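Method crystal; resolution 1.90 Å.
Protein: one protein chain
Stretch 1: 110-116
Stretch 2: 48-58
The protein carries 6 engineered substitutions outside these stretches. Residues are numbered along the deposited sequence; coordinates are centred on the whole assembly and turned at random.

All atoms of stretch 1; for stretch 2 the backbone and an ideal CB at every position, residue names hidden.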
ATOM      1  N   TYR A 110       9.673   1.117 -14.943  1.00 42.34           N
ATOM      2  CA  TYR A 110       8.976   2.392 -14.926  1.00 39.88           C
ATOM      3  C   TYR A 110       8.422   2.693 -13.543  1.00 37.70           C
ATOM      4  O   TYR A 110       8.173   1.798 -12.730  1.00 39.84           O
ATOM      5  CB  TYR A 110       7.846   2.441 -15.959  1.00 42.26           C
ATOM      6  CG  TYR A 110       6.898   1.257 -15.900  1.00 44.19           C
ATOM      7  CD1 TYR A 110       5.915   1.182 -14.929  1.00 42.69           C
ATOM      8  CD2 TYR A 110       6.995   0.223 -16.823  1.00 48.02           C
ATOM      9  CE1 TYR A 110       5.045   0.101 -14.872  1.00 43.41           C
ATOM     10  CE2 TYR A 110       6.127  -0.862 -16.781  1.00 48.83           C
ATOM     11  CZ  TYR A 110       5.160  -0.917 -15.804  1.00 46.54           C
ATOM     12  OH  TYR A 110       4.306  -1.997 -15.764  1.00 48.30           O
ATOM     13  N   PHE A 111       8.262   3.988 -13.300  1.00 33.28           N
ATOM     14  CA  PHE A 111       7.640   4.554 -12.115  1.00 32.13           C
ATOM     15  C   PHE A 111       6.228   4.983 -12.487  1.00 33.38           C
ATOM     16  O   PHE A 111       6.000   5.473 -13.597  1.00 33.43           O
ATOM     17  CB  PHE A 111       8.474   5.749 -11.640  1.00 31.73           C
ATOM     18  CG  PHE A 111       7.756   6.708 -10.738  1.00 31.91           C
ATOM     19  CD1 PHE A 111       6.979   7.737 -11.263  1.00 32.00           C
ATOM     20  CD2 PHE A 111       7.908   6.630  -9.366  1.00 31.22           C
ATOM     21  CE1 PHE A 111       6.337   8.628 -10.437  1.00 31.35           C
ATOM     22  CE2 PHE A 111       7.264   7.529  -8.528  1.00 31.65           C
ATOM     23  CZ  PHE A 111       6.480   8.528  -9.064  1.00 31.54           C
ATOM     24  N   ILE A 112       5.282   4.782 -11.571  1.00 32.91           N
ATOM     25  CA  ILE A 112       3.898   5.182 -11.789  1.00 31.26           C
ATOM     26  C   ILE A 112       3.395   5.985 -10.602  1.00 31.58           C
ATOM     27  O   ILE A 112       3.629   5.624  -9.443  1.00 31.92           O
ATOM     28  CB  ILE A 112       2.985   3.962 -12.039  1.00 34.80           C
ATOM     29  CG1 ILE A 112       3.274   3.389 -13.426  1.00 39.90           C
ATOM     30  CG2 ILE A 112       1.517   4.358 -11.920  1.00 31.48           C
ATOM     31  CD1 ILE A 112       2.631   2.065 -13.686  1.00 46.63           C
ATOM     32  N   LEU A 113       2.695   7.077 -10.898  1.00 30.40           N
ATOM     33  CA  LEU A 113       1.918   7.810  -9.911  1.00 29.28           C
ATOM     34  C   LEU A 113       0.479   7.810 -10.394  1.00 28.78           C
ATOM     35  O   LEU A 113       0.221   8.065 -11.576  1.00 29.45           O
ATOM     36  CB  LEU A 113       2.422   9.246  -9.723  1.00 30.48           C
ATOM     37  CG  LEU A 113       1.564  10.077  -8.757  1.00 32.75           C
ATOM     38  CD1 LEU A 113       2.396  10.974  -7.929  1.00 35.18           C
ATOM     39  CD2 LEU A 113       0.551  10.920  -9.505  1.00 36.91           C
ATOM     40  N   ILE A 114      -0.449   7.510  -9.496  1.00 28.33           N
ATOM     41  CA  ILE A 114      -1.863   7.436  -9.848  1.00 27.86           C
ATOM     42  C   ILE A 114      -2.453   8.836  -9.751  1.00 29.30           C
ATOM     43  O   ILE A 114      -2.518   9.417  -8.665  1.00 31.01           O
ATOM     44  CB  ILE A 114      -2.617   6.457  -8.932  1.00 30.24           C
ATOM     45  CG1 ILE A 114      -2.046   5.046  -9.078  1.00 34.80           C
ATOM     46  CG2 ILE A 114      -4.138   6.448  -9.264  1.00 31.44           C
ATOM     47  CD1 ILE A 114      -2.647   4.048  -8.097  1.00 41.45           C
ATOM     48  N   LEU A 115      -2.902   9.378 -10.883  1.00 30.97           N
ATOM     49  CA  LEU A 115      -3.580  10.670 -10.829  1.00 31.59           C
ATOM     50  C   LEU A 115      -5.020  10.497 -10.386  1.00 31.83           C
ATOM     51  O   LEU A 115      -5.554  11.325  -9.633  1.00 30.04           O
ATOM     52  CB  LEU A 115      -3.544  11.347 -12.195  1.00 34.38           C
ATOM     53  CG  LEU A 115      -2.558  12.469 -12.531  1.00 38.27           C
ATOM     54  CD1 LEU A 115      -1.393  12.572 -11.583  1.00 39.49           C
ATOM     55  CD2 LEU A 115      -2.106  12.303 -13.956  1.00 38.81           C
ATOM     56  N   GLN A 116      -5.659   9.428 -10.852  1.00 32.19           N
ATOM     57  CA  GLN A 116      -7.048   9.176 -10.510  1.00 31.86           C
ATOM     58  C   GLN A 116      -7.286   7.677 -10.586  1.00 30.93           C
ATOM     59  O   GLN A 116      -6.810   7.022 -11.512  1.00 31.12           O
ATOM     60  CB  GLN A 116      -7.991   9.918 -11.470  1.00 35.64           C
ATOM     61  CG  GLN A 116      -9.463   9.784 -11.128  1.00 43.63           C
ATOM     62  CD  GLN A 116     -10.360  10.474 -12.140  1.00 51.46           C
ATOM     63  OE1 GLN A 116      -9.954  11.429 -12.802  1.00 51.57           O
ATOM     64  NE2 GLN A 116     -11.590   9.989 -12.264  1.00 56.31           N
ATOM     65  N   UNK A  48      -3.054  22.625 -14.409  1.00 34.45           N
ATOM     66  CA  UNK A  48      -2.872  22.836 -12.979  1.00 31.94           C
ATOM     67  C   UNK A  48      -2.700  21.513 -12.239  1.00 30.92           C
ATOM     68  O   UNK A  48      -1.993  21.457 -11.224  1.00 30.71           O
ATOM     69  CB  UNK A  48      -4.060  23.609 -12.403  1.00 31.94           C
ATOM     70  N   UNK A  49      -3.353  20.442 -12.708  1.00 27.65           N
ATOM     71  CA  UNK A  49      -3.125  19.128 -12.110  1.00 28.17           C
ATOM     72  C   UNK A  49      -1.702  18.647 -12.378  1.00 29.74           C
ATOM     73  O   UNK A  49      -1.060  18.060 -11.501  1.00 28.48           O
ATOM     74  CB  UNK A  49      -4.135  18.113 -12.650  1.00 28.17           C
ATOM     75  N   UNK A  50      -1.183  18.882 -13.582  1.00 31.52           N
ATOM     76  CA  UNK A  50       0.197  18.491 -13.836  1.00 33.20           C
ATOM     77  C   UNK A  50       1.165  19.329 -13.016  1.00 32.22           C
ATOM     78  O   UNK A  50       2.189  18.810 -12.559  1.00 32.75           O
ATOM     79  CB  UNK A  50       0.522  18.619 -15.326  1.00 33.20           C
ATOM     80  N   UNK A  51       0.849  20.608 -12.793  1.00 31.94           N
ATOM     81  CA  UNK A  51       1.675  21.426 -11.904  1.00 32.49           C
ATOM     82  C   UNK A  51       1.630  20.902 -10.474  1.00 31.68           C
ATOM     83  O   UNK A  51       2.664  20.823  -9.797  1.00 33.29           O
ATOM     84  CB  UNK A  51       1.216  22.885 -11.941  1.00 32.49           C
ATOM     85  N   UNK A  52       0.439  20.567  -9.980  1.00 30.42           N
ATOM     86  CA  UNK A  52       0.330  19.984  -8.646  1.00 30.41           C
ATOM     87  C   UNK A  52       1.119  18.687  -8.556  1.00 29.52           C
ATOM     88  O   UNK A  52       1.740  18.391  -7.525  1.00 28.69           O
ATOM     89  CB  UNK A  52      -1.136  19.735  -8.287  1.00 30.41           C
ATOM     90  N   UNK A  53       1.094  17.900  -9.628  1.00 29.38           N
ATOM     91  CA  UNK A  53       1.826  16.643  -9.648  1.00 29.89           C
ATOM     92  C   UNK A  53       3.326  16.903  -9.575  1.00 31.94           C
ATOM     93  O   UNK A  53       4.053  16.220  -8.842  1.00 31.10           O
ATOM     94  CB  UNK A  53       1.482  15.840 -10.904  1.00 29.89           C
ATOM     95  N   UNK A  54       3.805  17.892 -10.328  1.00 33.07           N
ATOM     96  CA  UNK A  54       5.225  18.235 -10.286  1.00 33.09           C
ATOM     97  C   UNK A  54       5.632  18.695  -8.895  1.00 33.94           C
ATOM     98  O   UNK A  54       6.613  18.193  -8.336  1.00 36.96           O
ATOM     99  CB  UNK A  54       5.545  19.322 -11.314  1.00 33.09           C
ATOM    100  N   UNK A  55       4.884  19.639  -8.302  1.00 32.47           N
ATOM    101  CA  UNK A  55       5.237  20.099  -6.958  1.00 33.58           C
ATOM    102  C   UNK A  55       5.257  18.936  -5.976  1.00 32.43           C
ATOM    103  O   UNK A  55       6.139  18.840  -5.113  1.00 30.93           O
ATOM    104  CB  UNK A  55       4.256  21.172  -6.482  1.00 33.58           C
ATOM    105  N   UNK A  56       4.256  18.064  -6.070  1.00 29.25           N
ATOM    106  CA  UNK A  56       4.181  16.922  -5.172  1.00 30.23           C
ATOM    107  C   UNK A  56       5.417  16.051  -5.295  1.00 30.64           C
ATOM    108  O   UNK A  56       6.051  15.713  -4.293  1.00 32.89           O
ATOM    109  CB  UNK A  56       2.924  16.097  -5.458  1.00 30.23           C
ATOM    110  N   UNK A  57       5.760  15.654  -6.521  1.00 30.41           N
ATOM    111  CA  UNK A  57       6.902  14.770  -6.703  1.00 33.44           C
ATOM    112  C   UNK A  57       8.184  15.439  -6.235  1.00 33.26           C
ATOM    113  O   UNK A  57       8.999  14.818  -5.548  1.00 35.05           O
ATOM    114  CB  UNK A  57       7.028  14.352  -8.169  1.00 33.44           C
ATOM    115  N   UNK A  58       8.377  16.712  -6.596  1.00 31.96           N
ATOM    116  CA  UNK A  58       9.595  17.413  -6.197  1.00 33.79           C
ATOM    117  C   UNK A  58       9.733  17.471  -4.685  1.00 38.39           C
ATOM    118  O   UNK A  58      10.858  17.465  -4.161  1.00 37.92           O
ATOM    119  CB  UNK A  58       9.608  18.829  -6.776  1.00 33.79           C
TER

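Every position from 48 to 58 has helical phi/psi, and the helix axis passes 11.4 Å from that of strand 110-114, at 123° between their N-to-C directions. F111, L113 and L115 point their CA-to-CB bonds toward the helix, so stretch 1 offers it an apolar surface with no side-chain donor or acceptor among these three.

Position 48 lies out of reach, and stretch 1 sets no preference there; it is Q48.

At 49 CA-to-CB points toward stretch 1, but the ideal CB has nothing of it within 5.5 Å. A side chain must extend to arrive, and the end of L115 favours an aliphatic or other apolar one. The residue is L49; with chi1 t and chi2 p, its CD2 comes 4.2 Å from L115 CG.

Position 50 points away, so only a long side chain could return. L50 (m, t) does so partly: L50 CD2 approaches L115 CD2 to 4.7 Å, short of a close contact.

Positions 51 and 52 are out of reach and unconstrained by stretch 1; they hold L51 and A52.

Position 53 is the most restricted. The CA of 53 is 8.1 Å from L115 CA, the nearest pairing across the stretches, and the ideal CB of 53 already stands 4.4 Å from L115 CD1 and 5.2 Å from L113 CD2. A small or beta-branched residue such as alanine, serine, threonine or valine would suit; a hydroxyl would find no side-chain partner in L113 or L115, but could turn to the helix's own carbonyls. T53 does this. With chi1 m, OG1 donates a hydrogen bond to L49 O at 2.8 Å while lying 3.4 Å from L115 CD1, and CG2 sits 4.2 Å from L113 CD2.

Positions 54 and 55 are again out of reach, leaving the choice open. In Q54, NE2 donates a hydrogen bond to the OG of residue 58 at 2.9 Å; R55 makes no contact with stretch 1.

At 56 CA-to-CB points toward stretch 1 across a gap wider than 5.5 Å from the ideal CB, so a long apolar or aromatic side chain is needed for contact. F56 (chi1 t) bridges it, CE2 reaching 3.8 Å from L113 CD1, which approaches the ring obliquely.

Position 57 also points toward stretch 1 from a distance, facing L113 and the F111 ring; a medium-sized apolar side chain such as leucine or methionine would suit the space. L57 (m, t) puts CD2 3.7 Å from L113 CD1 and 3.8 Å from F111 CZ, linking both residues.

Position 58 is out of reach; S58 accepts the bond from Q54.

Stretch 2 (48-58) QLLLATQRFLS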
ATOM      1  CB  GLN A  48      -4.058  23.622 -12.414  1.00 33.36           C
ATOM      2  CG  GLN A  48      -4.332  24.977 -13.081  1.00 40.01           C
ATOM      3  CD  GLN A  48      -5.024  24.883 -14.447  1.00 51.45           C
ATOM      4  OE1 GLN A  48      -5.516  23.819 -14.856  1.00 50.87           O
ATOM      5  NE2 GLN A  48      -5.073  26.011 -15.155  1.00 59.64           N
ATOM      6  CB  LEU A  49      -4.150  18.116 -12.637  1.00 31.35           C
ATOM      7  CG  LEU A  49      -3.991  16.648 -12.206  1.00 33.64           C
ATOM      8  CD1 LEU A  49      -4.028  16.485 -10.681  1.00 34.48           C
ATOM      9  CD2 LEU A  49      -5.062  15.782 -12.854  1.00 34.50           C
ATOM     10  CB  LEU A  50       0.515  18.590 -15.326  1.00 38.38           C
ATOM     11  CG  LEU A  50      -0.265  17.573 -16.172  1.00 45.15           C
ATOM     12  CD1 LEU A  50       0.092  17.695 -17.651  1.00 50.53           C
ATOM     13  CD2 LEU A  50      -0.041  16.131 -15.698  1.00 45.73           C
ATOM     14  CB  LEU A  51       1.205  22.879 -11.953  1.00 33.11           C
ATOM     15  CG  LEU A  51       1.977  23.891 -11.107  1.00 35.26           C
ATOM     16  CD1 LEU A  51       3.465  23.912 -11.472  1.00 36.75           C
ATOM     17  CD2 LEU A  51       1.350  25.282 -11.287  1.00 37.13           C
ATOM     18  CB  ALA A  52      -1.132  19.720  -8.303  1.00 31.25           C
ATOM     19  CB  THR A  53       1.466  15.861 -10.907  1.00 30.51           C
ATOM     20  OG1 THR A  53       0.047  15.599 -10.941  1.00 31.57           O
ATOM     21  CG2 THR A  53       2.220  14.537 -10.955  1.00 31.12           C
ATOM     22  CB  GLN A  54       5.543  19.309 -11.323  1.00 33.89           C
ATOM     23  CG  GLN A  54       6.990  19.777 -11.289  1.00 35.40           C
ATOM     24  CD  GLN A  54       7.148  20.992 -10.440  1.00 36.42           C
ATOM     25  OE1 GLN A  54       6.586  22.042 -10.742  1.00 37.57           O
ATOM     26  NE2 GLN A  54       7.893  20.865  -9.349  1.00 36.77           N
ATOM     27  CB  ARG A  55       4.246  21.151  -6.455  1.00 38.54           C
ATOM     28  CG  ARG A  55       4.025  22.354  -7.339  1.00 45.29           C
ATOM     29  CD  ARG A  55       5.293  23.081  -7.619  1.00 51.19           C
ATOM     30  NE  ARG A  55       5.027  24.433  -8.104  1.00 51.90           N
ATOM     31  CZ  ARG A  55       5.897  25.153  -8.798  1.00 53.40           C
ATOM     32  NH1 ARG A  55       7.086  24.647  -9.102  1.00 55.34           N
ATOM     33  NH2 ARG A  55       5.579  26.381  -9.192  1.00 53.22           N
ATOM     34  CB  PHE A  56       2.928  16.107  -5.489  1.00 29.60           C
ATOM     35  CG  PHE A  56       2.793  14.854  -4.670  1.00 31.50           C
ATOM     36  CD1 PHE A  56       2.324  14.905  -3.374  1.00 33.76           C
ATOM     37  CD2 PHE A  56       3.122  13.625  -5.203  1.00 33.96           C
ATOM     38  CE1 PHE A  56       2.181  13.745  -2.623  1.00 35.54           C
ATOM     39  CE2 PHE A  56       2.985  12.462  -4.451  1.00 34.42           C
ATOM     40  CZ  PHE A  56       2.509  12.526  -3.167  1.00 34.10           C
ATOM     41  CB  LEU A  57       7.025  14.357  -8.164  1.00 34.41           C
ATOM     42  CG  LEU A  57       5.932  13.433  -8.700  1.00 34.82           C
ATOM     43  CD1 LEU A  57       6.179  13.208 -10.174  1.00 35.39           C
ATOM     44  CD2 LEU A  57       5.927  12.110  -7.945  1.00 34.43           C
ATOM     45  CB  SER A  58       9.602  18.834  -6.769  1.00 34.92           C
ATOM     46  OG  SER A  58       9.582  18.814  -8.185  1.00 34.44           O
TER
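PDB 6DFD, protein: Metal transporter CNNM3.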